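Local coordinates for protein TAF6 (PDB 4ATG) that probably serves as a subunit of the general transcription factor TFIID, its HEAT-repeat C-terminal domain taking part in formation of the Taf6-Taf9 complex, at residues A[50-53]-A[54-58]; A[114-117]-A[118-122]; A[153-156]-A[157-160]; A[144-147]-A[148-151]. All coordinates share one frame; numbering follows the deposited sequence.

Contact 1 (A[50-53]-A[54-58]); sequences SELI and LKSFK
S56 turns its hydroxyl back onto the last turn of helix 42-55, where OG donates to the carbonyl oxygen O of L52 over only 2.6 Å. With chi1 at -47°, OG stands beside the serine's own backbone N and opposite its carbonyl carbon, the rotamer that points the hydroxyl back along the helix. OG approaches from well above the carbonyl plane of L52 rather than in line with a lone pair. The same hydroxyl also rests against the side chain of L52, whose CD1 lies 3.6 Å from OG; L52 swings CG away from its backbone N (chi1 -177°), which carries the methyl to that side. One residue further on, F57 lays a face of its ring over the carbonyl oxygen of I53, 3.5 Å from CD1 to O, while I53 CG2 meets CE1 at 4.1 Å, the two side chains crossing at about a right angle. The peptide N of S56 bonds to this oxygen of I53 at 3.0 Å, whereas K55 N makes just weak bonds to the carbonyls of E51 and L52. I53 is buried against C66 and Y70 of helix 60-75 and C95 of helix 85-97, and F57 continues toward T94. A backbone bond to the carbonyl three residues back, with a serine hydroxyl returning to the fourth, is typical of the C-terminal end of a helix, here in a HEAT-repeat domain.

Contact 2 (A[114-117]-A[118-122]); sequences VKYI and YDTYS
K115 holds CG opposite its backbone N (chi1 170°) and runs extended until a final bend at chi4 (49°), which turns NZ onto the carboxylate of D119, one helical turn on. D119 meets it with CG beside its own N (chi1 -72°), and NZ reaches OD2 at 2.7 Å on the syn side, close to the carboxylate plane: a hydrogen-bonded salt bridge. On the neighbouring flank T120 folds OG1 back to the carbonyl oxygen of Y116 at 2.7 Å. That oxygen also accepts T120 N at 2.9 Å, the two donors arriving from opposite faces of its carbonyl plane. OG1 lies over one face of the Y116 ring as well, 3.5 Å from CE2 and offset toward the rim. The phenol oxygen of Y116 finds its partner in K75, and its ring meets F71 edge to face. On the buried side, I117 CG2 touches Y121 CD2 at 4.2 Å, where I117 also packs on L89 and L92 of helix 85-97. Near the helix end the backbone N of S122 bonds to Y118 O. The carbonyl of Y116 is thus doubly gripped by the N and hydroxyl of one residue, while K115 NZ, which bonds to I159 O too, is shared between a carboxylate and the last carbonyls of 157-160; this setting would probably stabilise the ammonium charge.

Contact 3 (A[153-156]-A[157-160]); sequences ALYC and LSIL
Y155 and I159 make the side-chain packing of this helical turn. The CG2 methyl of I159 sits over one face of the tyrosine ring, 4.3 Å from its centroid and 23° off the normal, a CH-pi contact displaced toward the phenol end, with CZ the nearest ring atom at 4.0 Å. I159 places CG2 opposite its carbonyl carbon and CG1 between N and that carbon (chi1 68°); the second branch therefore packs on the backbone, I159 CG1 lying 3.3 Å from C156 O. L160 brings CG against the same oxygen. Among the polar contacts, S158 bends its hydroxyl onto the carbonyl of Y155, OG to O 2.7 Å, a bond to the third residue back. The backbone begins in regular alpha-helical fashion, with S158 N bonding to L154 O at 2.8 Å, and L157 N to A153 O. At I159 it changes: N bonds to C156 O at 3.2 Å, three residues back, with the donor far above the carbonyl plane, while its bond to Y155 O is weak, as is that from L160 N to C156 O. Around the turn, C156 packs on A111 and V114 of helix 104-121, L154 on helix 183-194 and L157 on helix 162-179. The chemistry is that of a mostly apolar stretch of helix seated among its neighbours: the serine hydroxyl is satisfied by the helix's own backbone, regular bonding weakens around I159 and L160, and the positive charge of nearby K115 would probably complement these late carbonyls.

Contact 4 (A[144-147]-A[148-151]); sequences NRSE and DSQY
S146 and S149 face each other across the first turn of helix 147-160, their hydroxyl oxygens OG and OG 3.3 Å apart. The S146 hydroxyl is set between its backbone N and carbonyl carbon (chi1 77°), which directs it at the peptide N of S149; N reaches OG at 3.2 Å with an N-H...O angle of 158°. S149 turns its own OG beside its backbone N (chi1 -75°), where it receives a hydrogen from a water that accepts from S146 N, and its protein partner is the carbonyl of I97. R145 starts toward the helix and bends at chi2, running alongside S149 with its CD 3.9 Å from CB of that serine; the guanidinium presents an edge to S149 OG, without close contact. The base of the arginine instead leans on Q150, CB to CG at 3.9 Å. From there the extended glutamine carries its amide to Y176 through OE1 and to the carbonyl of D142 through NE2, tying the helix start both to the preceding loop and to helix 162-179. On another side E147 and D148 both receive hydrogens from one water, at E147 OE1 and D148 OD1 (2.7 Å for the latter); K184 forms a salt bridge with D148 and gives its backbone N to E147 OE2, probably easing the closeness of two acids. Backbone bonding follows at once, Q150 N to S146 O at 3.0 Å and Y151 N to E147 O. S146 is the N-cap, its hydroxyl making the classic capping bond three residues ahead and opening a HEAT-repeat helix.

All four are local contacts along or at the ends of helices within the HEAT-repeat domain, but they occupy different places in it. Contacts 3 and 4 share helix 147-160, contact 4 opening it and contact 3 lying at its far end, their centres 13 Å apart. Contact 3 is the buried one; the others are part core, part surface. Contacts 2 and 3 touch, the lysine of 114-117 joining the carbonyl end of 157-160 and V114 packing on C156. Contact 1 stands apart, on the opposite side of the chain's centre from both. Contacts 1 to 3 fold side-chain hydroxyls onto backbone carbonyls near C-terminal ends, whereas contact 4 uses one to cap a peptide N-H.

Contact 1 (A[50-53]-A[54-58])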
ATOM      1  N   SER A  50       8.795   0.745   5.971  1.00 18.98           N
ATOM      2  CA  SER A  50       7.724   0.032   6.695  0.50 18.65           C
ATOM      3  C   SER A  50       7.660   0.491   8.137  1.00 22.89           C
ATOM      4  O   SER A  50       6.569   0.735   8.657  1.00 21.44           O
ATOM      5  CB  SER A  50       7.949  -1.477   6.668  0.50 19.16           C
ATOM      6  OG  SER A  50       7.806  -1.967   5.351  0.50 15.00           O
ATOM      7  N   GLU A  51       8.841   0.634   8.792  1.00 20.93           N
ATOM      8  CA  GLU A  51       8.914   1.078  10.194  1.00 21.49           C
ATOM      9  C   GLU A  51       8.460   2.525  10.341  1.00 24.54           C
ATOM     10  O   GLU A  51       7.763   2.867  11.292  1.00 24.05           O
ATOM     11  CB  GLU A  51      10.343   0.908  10.754  1.00 23.89           C
ATOM     12  CG  GLU A  51      10.691  -0.529  11.110  1.00 37.30           C
ATOM     13  CD  GLU A  51      12.147  -0.823  11.434  1.00 64.64           C
ATOM     14  OE1 GLU A  51      13.014   0.058  11.217  1.00 51.18           O
ATOM     15  OE2 GLU A  51      12.422  -1.961  11.878  1.00 65.80           O
ATOM     16  N   LEU A  52       8.820   3.371   9.380  1.00 21.73           N
ATOM     17  CA  LEU A  52       8.433   4.782   9.414  1.00 21.79           C
ATOM     18  C   LEU A  52       6.915   4.919   9.267  1.00 24.64           C
ATOM     19  O   LEU A  52       6.321   5.710   9.998  1.00 25.08           O
ATOM     20  CB  LEU A  52       9.198   5.561   8.313  1.00 21.21           C
ATOM     21  CG  LEU A  52       8.969   7.081   8.241  1.00 27.46           C
ATOM     22  CD1 LEU A  52       9.335   7.790   9.567  1.00 28.42           C
ATOM     23  CD2 LEU A  52       9.754   7.678   7.069  1.00 29.37           C
ATOM     24  N   ILE A  53       6.268   4.115   8.382  1.00 19.46           N
ATOM     25  CA  ILE A  53       4.805   4.161   8.228  1.00 18.57           C
ATOM     26  C   ILE A  53       4.125   3.860   9.571  1.00 24.25           C
ATOM     27  O   ILE A  53       3.192   4.560   9.950  1.00 24.48           O
ATOM     28  CB  ILE A  53       4.349   3.189   7.108  1.00 20.67           C
ATOM     29  CG1 ILE A  53       4.545   3.848   5.706  1.00 20.04           C
ATOM     30  CG2 ILE A  53       2.895   2.695   7.301  1.00 22.71           C
ATOM     31  CD1 ILE A  53       4.683   2.802   4.572  1.00 22.81           C
ATOM     32  N   LEU A  54       4.613   2.832  10.310  1.00 22.64           N
ATOM     33  CA  LEU A  54       4.027   2.465  11.619  1.00 24.37           C
ATOM     34  C   LEU A  54       4.120   3.585  12.640  1.00 29.02           C
ATOM     35  O   LEU A  54       3.289   3.673  13.541  1.00 30.03           O
ATOM     36  CB  LEU A  54       4.663   1.169  12.173  1.00 25.25           C
ATOM     37  CG  LEU A  54       4.525  -0.107  11.299  1.00 28.12           C
ATOM     38  CD1 LEU A  54       5.175  -1.303  11.987  1.00 28.73           C
ATOM     39  CD2 LEU A  54       3.051  -0.417  10.967  1.00 28.66           C
ATOM     40  N   LYS A  55       5.112   4.458  12.478  1.00 25.84           N
ATOM     41  CA  LYS A  55       5.356   5.594  13.382  1.00 27.20           C
ATOM     42  C   LYS A  55       4.682   6.877  12.904  1.00 30.80           C
ATOM     43  O   LYS A  55       4.653   7.856  13.654  1.00 29.67           O
ATOM     44  CB  LYS A  55       6.878   5.842  13.469  1.00 28.55           C
ATOM     45  CG  LYS A  55       7.604   4.883  14.390  1.00 39.13           C
ATOM     46  CD  LYS A  55       9.103   4.954  14.185  1.00 51.05           C
ATOM     47  CE  LYS A  55       9.848   3.994  15.085  1.00 66.42           C
ATOM     48  NZ  LYS A  55      11.263   3.834  14.657  1.00 73.96           N
ATOM     49  N   SER A  56       4.151   6.881  11.653  1.00 26.76           N
ATOM     50  CA  SER A  56       3.618   8.086  11.002  1.00 25.53           C
ATOM     51  C   SER A  56       2.136   8.095  10.650  1.00 30.67           C
ATOM     52  O   SER A  56       1.729   8.849   9.753  1.00 29.84           O
ATOM     53  CB  SER A  56       4.436   8.388   9.747  1.00 25.56           C
ATOM     54  OG  SER A  56       5.827   8.309  10.011  1.00 25.82           O
ATOM     55  N   PHE A  57       1.313   7.312  11.358  1.00 27.72           N
ATOM     56  CA  PHE A  57      -0.121   7.249  11.068  1.00 28.92           C
ATOM     57  C   PHE A  57      -0.846   8.583  11.052  1.00 34.26           C
ATOM     58  O   PHE A  57      -1.818   8.731  10.308  1.00 33.57           O
ATOM     59  CB  PHE A  57      -0.834   6.241  11.973  1.00 31.47           C
ATOM     60  CG  PHE A  57      -0.450   4.801  11.716  1.00 32.48           C
ATOM     61  CD1 PHE A  57      -0.267   4.330  10.416  1.00 33.92           C
ATOM     62  CD2 PHE A  57      -0.314   3.901  12.772  1.00 36.12           C
ATOM     63  CE1 PHE A  57       0.046   2.992  10.179  1.00 34.10           C
ATOM     64  CE2 PHE A  57       0.021   2.563  12.532  1.00 38.06           C
ATOM     65  CZ  PHE A  57       0.188   2.120  11.238  1.00 34.28           C
ATOM     66  N   LYS A  58      -0.349   9.559  11.837  1.00 31.80           N
ATOM     67  CA  LYS A  58      -0.945  10.894  11.952  1.00 32.23           C
ATOM     68  C   LYS A  58      -0.221  11.948  11.102  1.00 34.91           C
ATOM     69  O   LYS A  58      -0.535  13.138  11.212  1.00 36.47           O
ATOM     70  CB  LYS A  58      -1.028  11.332  13.432  1.00 36.58           C
ATOM     71  CG  LYS A  58      -1.782  10.364  14.354  1.00 43.00           C
ATOM     72  CD  LYS A  58      -3.267  10.255  14.028  1.00 46.48           C
ATOM     73  CE  LYS A  58      -3.954   9.256  14.917  1.00 57.37           C
ATOM     74  NZ  LYS A  58      -5.390   9.108  14.565  1.00 61.74           N
TER

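Contact 2 (A[114-117]-A[118-122])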
ATOM      1  N   VAL A 114      -1.368  -0.950  -4.435  1.00 13.56           N
ATOM      2  CA  VAL A 114      -1.738  -2.373  -4.282  1.00 13.79           C
ATOM      3  C   VAL A 114      -2.327  -2.879  -5.604  1.00 17.22           C
ATOM      4  O   VAL A 114      -2.037  -4.010  -6.010  1.00 18.12           O
ATOM      5  CB  VAL A 114      -2.731  -2.609  -3.121  1.00 17.65           C
ATOM      6  CG1 VAL A 114      -3.301  -4.041  -3.133  1.00 17.90           C
ATOM      7  CG2 VAL A 114      -2.081  -2.305  -1.779  1.00 16.93           C
ATOM      8  N   LYS A 115      -3.161  -2.057  -6.265  1.00 12.89           N
ATOM      9  CA  LYS A 115      -3.766  -2.442  -7.553  1.00 12.62           C
ATOM     10  C   LYS A 115      -2.690  -2.641  -8.622  1.00 16.16           C
ATOM     11  O   LYS A 115      -2.736  -3.606  -9.371  1.00 16.31           O
ATOM     12  CB  LYS A 115      -4.798  -1.413  -8.027  1.00 14.84           C
ATOM     13  CG  LYS A 115      -5.249  -1.667  -9.487  1.00 17.68           C
ATOM     14  CD  LYS A 115      -6.277  -0.668  -9.981  1.00 25.00           C
ATOM     15  CE  LYS A 115      -6.617  -0.889 -11.452  1.00 23.45           C
ATOM     16  NZ  LYS A 115      -6.926  -2.324 -11.737  1.00 23.98           N
ATOM     17  N   TYR A 116      -1.723  -1.754  -8.676  1.00 13.88           N
ATOM     18  CA  TYR A 116      -0.633  -1.865  -9.658  1.00 14.27           C
ATOM     19  C   TYR A 116       0.106  -3.196  -9.463  1.00 16.36           C
ATOM     20  O   TYR A 116       0.427  -3.875 -10.448  1.00 15.59           O
ATOM     21  CB  TYR A 116       0.354  -0.703  -9.485  1.00 16.27           C
ATOM     22  CG  TYR A 116       1.454  -0.738 -10.522  1.00 19.35           C
ATOM     23  CD1 TYR A 116       1.282  -0.138 -11.761  1.00 22.33           C
ATOM     24  CD2 TYR A 116       2.640  -1.441 -10.291  1.00 21.05           C
ATOM     25  CE1 TYR A 116       2.275  -0.198 -12.738  1.00 23.97           C
ATOM     26  CE2 TYR A 116       3.651  -1.487 -11.254  1.00 22.48           C
ATOM     27  CZ  TYR A 116       3.452  -0.878 -12.483  1.00 32.15           C
ATOM     28  OH  TYR A 116       4.427  -0.884 -13.448  1.00 39.44           O
ATOM     29  N   ILE A 117       0.379  -3.554  -8.216  1.00 13.57           N
ATOM     30  CA  ILE A 117       1.085  -4.819  -7.905  1.00 14.04           C
ATOM     31  C   ILE A 117       0.206  -5.989  -8.300  1.00 17.34           C
ATOM     32  O   ILE A 117       0.670  -6.915  -8.957  1.00 17.54           O
ATOM     33  CB  ILE A 117       1.476  -4.859  -6.409  1.00 15.97           C
ATOM     34  CG1 ILE A 117       2.536  -3.776  -6.098  1.00 14.67           C
ATOM     35  CG2 ILE A 117       1.979  -6.278  -5.995  1.00 17.36           C
ATOM     36  CD1 ILE A 117       2.814  -3.571  -4.549  1.00 20.30           C
ATOM     37  N   TYR A 118      -1.073  -5.923  -7.917  1.00 15.10           N
ATOM     38  CA  TYR A 118      -2.051  -6.956  -8.252  1.00 16.36           C
ATOM     39  C   TYR A 118      -2.085  -7.159  -9.771  1.00 20.31           C
ATOM     40  O   TYR A 118      -1.956  -8.292 -10.251  1.00 20.02           O
ATOM     41  CB  TYR A 118      -3.439  -6.554  -7.713  1.00 17.63           C
ATOM     42  CG  TYR A 118      -4.506  -7.604  -7.894  1.00 20.78           C
ATOM     43  CD1 TYR A 118      -4.762  -8.544  -6.897  1.00 23.01           C
ATOM     44  CD2 TYR A 118      -5.368  -7.566  -8.987  1.00 22.89           C
ATOM     45  CE1 TYR A 118      -5.803  -9.467  -7.021  1.00 24.13           C
ATOM     46  CE2 TYR A 118      -6.396  -8.504  -9.133  1.00 24.43           C
ATOM     47  CZ  TYR A 118      -6.614  -9.442  -8.142  1.00 31.45           C
ATOM     48  OH  TYR A 118      -7.638 -10.352  -8.272  1.00 32.49           O
ATOM     49  N   ASP A 119      -2.275  -6.081 -10.522  1.00 17.42           N
ATOM     50  CA  ASP A 119      -2.350  -6.168 -11.985  1.00 18.65           C
ATOM     51  C   ASP A 119      -1.056  -6.654 -12.632  1.00 22.14           C
ATOM     52  O   ASP A 119      -1.107  -7.393 -13.615  1.00 22.99           O
ATOM     53  CB  ASP A 119      -2.726  -4.809 -12.578  1.00 20.16           C
ATOM     54  CG  ASP A 119      -4.183  -4.396 -12.355  1.00 26.88           C
ATOM     55  OD1 ASP A 119      -5.003  -5.269 -12.048  1.00 32.90           O
ATOM     56  OD2 ASP A 119      -4.509  -3.224 -12.597  1.00 31.68           O
ATOM     57  N   THR A 120       0.086  -6.226 -12.108  1.00 17.36           N
ATOM     58  CA  THR A 120       1.378  -6.554 -12.719  1.00 16.79           C
ATOM     59  C   THR A 120       1.861  -7.966 -12.397  1.00 18.23           C
ATOM     60  O   THR A 120       2.497  -8.610 -13.247  1.00 18.54           O
ATOM     61  CB  THR A 120       2.415  -5.486 -12.307  1.00 18.74           C
ATOM     62  OG1 THR A 120       1.916  -4.203 -12.683  1.00 20.78           O
ATOM     63  CG2 THR A 120       3.807  -5.693 -12.949  1.00 19.18           C
ATOM     64  N   TYR A 121       1.668  -8.393 -11.147  1.00 14.49           N
ATOM     65  CA  TYR A 121       2.263  -9.638 -10.624  1.00 14.60           C
ATOM     66  C   TYR A 121       1.383 -10.791 -10.225  1.00 18.58           C
ATOM     67  O   TYR A 121       1.937 -11.876  -9.969  1.00 19.51           O
ATOM     68  CB  TYR A 121       3.149  -9.259  -9.408  1.00 13.80           C
ATOM     69  CG  TYR A 121       4.271  -8.316  -9.772  1.00 15.03           C
ATOM     70  CD1 TYR A 121       5.397  -8.772 -10.452  1.00 16.38           C
ATOM     71  CD2 TYR A 121       4.207  -6.961  -9.443  1.00 14.67           C
ATOM     72  CE1 TYR A 121       6.439  -7.908 -10.785  1.00 16.48           C
ATOM     73  CE2 TYR A 121       5.246  -6.086  -9.778  1.00 14.15           C
ATOM     74  CZ  TYR A 121       6.355  -6.564 -10.457  1.00 19.95           C
ATOM     75  OH  TYR A 121       7.387  -5.714 -10.806  1.00 18.89           O
ATOM     76  N   SER A 122       0.038 -10.624 -10.141  1.00 16.67           N
ATOM     77  CA  SER A 122      -0.815 -11.730  -9.697  0.50 16.28           C
ATOM     78  C   SER A 122      -0.740 -12.962 -10.592  1.00 22.32           C
ATOM     79  O   SER A 122      -0.913 -14.078 -10.087  1.00 22.10           O
ATOM     80  CB  SER A 122      -2.264 -11.283  -9.495  0.50 16.77           C
ATOM     81  OG  SER A 122      -2.853 -10.885 -10.722  0.50 14.99           O
TER

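Contact 3 (A[153-156]-A[157-160])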
ATOM      1  N   ALA A 153     -10.610  -0.793   2.793  1.00 21.84           N
ATOM      2  CA  ALA A 153     -10.643  -2.188   2.318  1.00 21.35           C
ATOM      3  C   ALA A 153     -11.577  -2.346   1.116  1.00 24.34           C
ATOM      4  O   ALA A 153     -11.158  -2.904   0.107  1.00 22.25           O
ATOM      5  CB  ALA A 153     -11.058  -3.119   3.437  1.00 22.51           C
ATOM      6  N   LEU A 154     -12.809  -1.800   1.197  1.00 20.61           N
ATOM      7  CA  LEU A 154     -13.760  -1.863   0.083  1.00 20.18           C
ATOM      8  C   LEU A 154     -13.276  -1.068  -1.137  1.00 21.93           C
ATOM      9  O   LEU A 154     -13.396  -1.558  -2.262  1.00 20.17           O
ATOM     10  CB  LEU A 154     -15.160  -1.367   0.508  1.00 21.05           C
ATOM     11  CG  LEU A 154     -16.248  -1.480  -0.588  1.00 24.48           C
ATOM     12  CD1 LEU A 154     -16.385  -2.926  -1.125  1.00 23.63           C
ATOM     13  CD2 LEU A 154     -17.576  -0.954  -0.094  1.00 24.36           C
ATOM     14  N   TYR A 155     -12.731   0.142  -0.924  1.00 19.78           N
ATOM     15  CA  TYR A 155     -12.207   0.959  -2.027  1.00 19.20           C
ATOM     16  C   TYR A 155     -11.163   0.171  -2.791  1.00 20.95           C
ATOM     17  O   TYR A 155     -11.227   0.121  -4.014  1.00 19.82           O
ATOM     18  CB  TYR A 155     -11.592   2.275  -1.526  1.00 21.21           C
ATOM     19  CG  TYR A 155     -11.096   3.121  -2.674  1.00 24.09           C
ATOM     20  CD1 TYR A 155     -11.978   3.896  -3.422  1.00 27.65           C
ATOM     21  CD2 TYR A 155      -9.761   3.084  -3.068  1.00 24.45           C
ATOM     22  CE1 TYR A 155     -11.543   4.627  -4.523  1.00 30.25           C
ATOM     23  CE2 TYR A 155      -9.312   3.815  -4.175  1.00 25.79           C
ATOM     24  CZ  TYR A 155     -10.211   4.587  -4.893  1.00 37.14           C
ATOM     25  OH  TYR A 155      -9.799   5.328  -5.970  1.00 45.34           O
ATOM     26  N   CYS A 156     -10.219  -0.468  -2.073  1.00 18.34           N
ATOM     27  CA  CYS A 156      -9.167  -1.256  -2.720  1.00 18.26           C
ATOM     28  C   CYS A 156      -9.750  -2.413  -3.527  1.00 22.36           C
ATOM     29  O   CYS A 156      -9.408  -2.542  -4.700  1.00 22.22           O
ATOM     30  CB  CYS A 156      -8.129  -1.741  -1.716  1.00 17.74           C
ATOM     31  SG  CYS A 156      -6.647  -2.435  -2.486  1.00 20.57           S
ATOM     32  N   LEU A 157     -10.689  -3.197  -2.933  1.00 17.92           N
ATOM     33  CA  LEU A 157     -11.356  -4.279  -3.649  1.00 17.73           C
ATOM     34  C   LEU A 157     -12.029  -3.772  -4.919  1.00 20.04           C
ATOM     35  O   LEU A 157     -11.918  -4.402  -5.985  1.00 20.75           O
ATOM     36  CB  LEU A 157     -12.437  -4.917  -2.760  1.00 18.26           C
ATOM     37  CG  LEU A 157     -11.926  -5.884  -1.665  1.00 21.99           C
ATOM     38  CD1 LEU A 157     -13.050  -6.263  -0.714  1.00 23.08           C
ATOM     39  CD2 LEU A 157     -11.346  -7.172  -2.286  1.00 22.70           C
ATOM     40  N   SER A 158     -12.714  -2.614  -4.812  1.00 15.73           N
ATOM     41  CA  SER A 158     -13.493  -2.025  -5.903  1.00 17.16           C
ATOM     42  C   SER A 158     -12.676  -1.683  -7.154  1.00 21.80           C
ATOM     43  O   SER A 158     -13.228  -1.658  -8.261  1.00 20.48           O
ATOM     44  CB  SER A 158     -14.242  -0.793  -5.406  1.00 20.24           C
ATOM     45  OG  SER A 158     -13.458   0.391  -5.447  1.00 22.42           O
ATOM     46  N   ILE A 159     -11.371  -1.386  -6.982  1.00 18.55           N
ATOM     47  CA  ILE A 159     -10.549  -0.994  -8.136  1.00 17.31           C
ATOM     48  C   ILE A 159      -9.712  -2.159  -8.729  1.00 22.03           C
ATOM     49  O   ILE A 159      -9.098  -1.975  -9.783  1.00 20.09           O
ATOM     50  CB  ILE A 159      -9.661   0.243  -7.799  1.00 18.83           C
ATOM     51  CG1 ILE A 159      -8.572  -0.126  -6.763  1.00 18.78           C
ATOM     52  CG2 ILE A 159     -10.534   1.465  -7.355  1.00 20.57           C
ATOM     53  CD1 ILE A 159      -7.401   0.897  -6.623  1.00 19.19           C
ATOM     54  N   LEU A 160      -9.643  -3.322  -8.059  1.00 19.68           N
ATOM     55  CA  LEU A 160      -8.792  -4.432  -8.557  1.00 20.05           C
ATOM     56  C   LEU A 160      -9.168  -4.951  -9.949  1.00 26.09           C
ATOM     57  O   LEU A 160      -8.322  -4.958 -10.847  1.00 25.69           O
ATOM     58  CB  LEU A 160      -8.691  -5.579  -7.547  1.00 19.46           C
ATOM     59  CG  LEU A 160      -8.059  -5.213  -6.204  1.00 21.96           C
ATOM     60  CD1 LEU A 160      -8.145  -6.369  -5.205  1.00 21.23           C
ATOM     61  CD2 LEU A 160      -6.617  -4.678  -6.391  1.00 24.18           C
TER

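Contact 4 (A[144-147]-A[148-151])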
ATOM      1  N   ASN A 144     -15.958  -5.368  13.976  1.00 42.87           N
ATOM      2  CA  ASN A 144     -15.087  -4.711  14.958  1.00 43.51           C
ATOM      3  C   ASN A 144     -14.190  -3.644  14.338  1.00 45.70           C
ATOM      4  O   ASN A 144     -13.654  -2.794  15.057  1.00 45.33           O
ATOM      5  CB  ASN A 144     -14.251  -5.746  15.718  1.00 45.79           C
ATOM      6  CG  ASN A 144     -15.077  -6.852  16.342  1.00 67.19           C
ATOM      7  OD1 ASN A 144     -16.091  -6.611  16.997  1.00 54.07           O
ATOM      8  ND2 ASN A 144     -14.679  -8.095  16.118  1.00 62.68           N
ATOM      9  N   ARG A 145     -14.017  -3.688  13.003  1.00 40.20           N
ATOM     10  CA  ARG A 145     -13.210  -2.713  12.283  1.00 37.63           C
ATOM     11  C   ARG A 145     -13.958  -1.394  12.207  1.00 39.08           C
ATOM     12  O   ARG A 145     -15.193  -1.397  12.191  1.00 38.50           O
ATOM     13  CB  ARG A 145     -12.892  -3.212  10.860  1.00 35.98           C
ATOM     14  CG  ARG A 145     -11.730  -4.181  10.806  1.00 39.25           C
ATOM     15  CD  ARG A 145     -10.434  -3.442  11.006  1.00 41.55           C
ATOM     16  NE  ARG A 145      -9.303  -4.349  11.134  1.00 41.34           N
ATOM     17  CZ  ARG A 145      -8.039  -3.955  11.105  1.00 54.18           C
ATOM     18  NH1 ARG A 145      -7.741  -2.668  10.961  1.00 37.78           N
ATOM     19  NH2 ARG A 145      -7.063  -4.838  11.222  1.00 46.40           N
ATOM     20  N   SER A 146     -13.213  -0.274  12.159  1.00 33.36           N
ATOM     21  CA  SER A 146     -13.794   1.067  12.064  1.00 33.22           C
ATOM     22  C   SER A 146     -14.355   1.320  10.667  1.00 35.10           C
ATOM     23  O   SER A 146     -14.007   0.607   9.712  1.00 32.08           O
ATOM     24  CB  SER A 146     -12.748   2.136  12.389  1.00 34.94           C
ATOM     25  OG  SER A 146     -11.850   2.359  11.307  1.00 36.38           O
ATOM     26  N   GLU A 147     -15.206   2.358  10.549  1.00 31.10           N
ATOM     27  CA  GLU A 147     -15.795   2.786   9.282  1.00 30.14           C
ATOM     28  C   GLU A 147     -14.709   3.106   8.244  1.00 31.83           C
ATOM     29  O   GLU A 147     -14.837   2.707   7.086  1.00 30.51           O
ATOM     30  CB  GLU A 147     -16.666   4.023   9.523  1.00 32.88           C
ATOM     31  CG  GLU A 147     -17.362   4.547   8.278  1.00 38.48           C
ATOM     32  CD  GLU A 147     -18.379   5.626   8.570  1.00 59.01           C
ATOM     33  OE1 GLU A 147     -17.992   6.676   9.133  1.00 52.39           O
ATOM     34  OE2 GLU A 147     -19.562   5.429   8.215  1.00 58.57           O
ATOM     35  N   ASP A 148     -13.653   3.840   8.655  1.00 29.38           N
ATOM     36  CA  ASP A 148     -12.570   4.242   7.758  1.00 28.14           C
ATOM     37  C   ASP A 148     -11.744   3.049   7.280  1.00 29.65           C
ATOM     38  O   ASP A 148     -11.351   3.018   6.107  1.00 26.26           O
ATOM     39  CB  ASP A 148     -11.688   5.321   8.418  1.00 30.86           C
ATOM     40  CG  ASP A 148     -12.333   6.695   8.538  1.00 38.45           C
ATOM     41  OD1 ASP A 148     -13.453   6.886   7.991  1.00 37.02           O
ATOM     42  OD2 ASP A 148     -11.705   7.592   9.140  1.00 43.49           O
ATOM     43  N   SER A 149     -11.527   2.044   8.168  1.00 26.21           N
ATOM     44  CA  SER A 149     -10.787   0.824   7.804  1.00 25.03           C
ATOM     45  C   SER A 149     -11.561   0.012   6.766  1.00 27.04           C
ATOM     46  O   SER A 149     -10.988  -0.409   5.764  1.00 24.48           O
ATOM     47  CB  SER A 149     -10.511  -0.036   9.035  1.00 28.71           C
ATOM     48  OG  SER A 149      -9.478   0.540   9.814  1.00 34.43           O
ATOM     49  N   GLN A 150     -12.872  -0.197   7.004  1.00 24.20           N
ATOM     50  CA  GLN A 150     -13.744  -0.946   6.101  1.00 23.67           C
ATOM     51  C   GLN A 150     -13.865  -0.237   4.756  1.00 27.38           C
ATOM     52  O   GLN A 150     -13.933  -0.904   3.725  1.00 26.47           O
ATOM     53  CB  GLN A 150     -15.140  -1.105   6.721  1.00 26.11           C
ATOM     54  CG  GLN A 150     -15.162  -2.014   7.963  1.00 25.44           C
ATOM     55  CD  GLN A 150     -16.512  -1.965   8.635  1.00 37.38           C
ATOM     56  OE1 GLN A 150     -17.364  -1.129   8.321  1.00 34.38           O
ATOM     57  NE2 GLN A 150     -16.738  -2.861   9.583  1.00 33.40           N
ATOM     58  N   TYR A 151     -13.884   1.109   4.773  1.00 24.65           N
ATOM     59  CA  TYR A 151     -13.960   1.941   3.565  1.00 23.62           C
ATOM     60  C   TYR A 151     -12.696   1.754   2.727  1.00 24.66           C
ATOM     61  O   TYR A 151     -12.785   1.616   1.508  1.00 22.01           O
ATOM     62  CB  TYR A 151     -14.146   3.421   3.932  1.00 25.39           C
ATOM     63  CG  TYR A 151     -14.104   4.350   2.746  1.00 29.59           C
ATOM     64  CD1 TYR A 151     -15.228   4.542   1.946  1.00 33.38           C
ATOM     65  CD2 TYR A 151     -12.945   5.050   2.424  1.00 30.72           C
ATOM     66  CE1 TYR A 151     -15.193   5.392   0.842  1.00 34.83           C
ATOM     67  CE2 TYR A 151     -12.893   5.884   1.309  1.00 32.35           C
ATOM     68  CZ  TYR A 151     -14.025   6.060   0.529  1.00 44.28           C
ATOM     69  OH  TYR A 151     -14.006   6.914  -0.543  1.00 50.53           O
TER
HETATM   70  O   HOH W   1     -10.229  -0.415  12.348  1.00 39.16           O
HETATM   71  O   HOH W   2     -15.274   7.427   9.907  1.00 45.51           O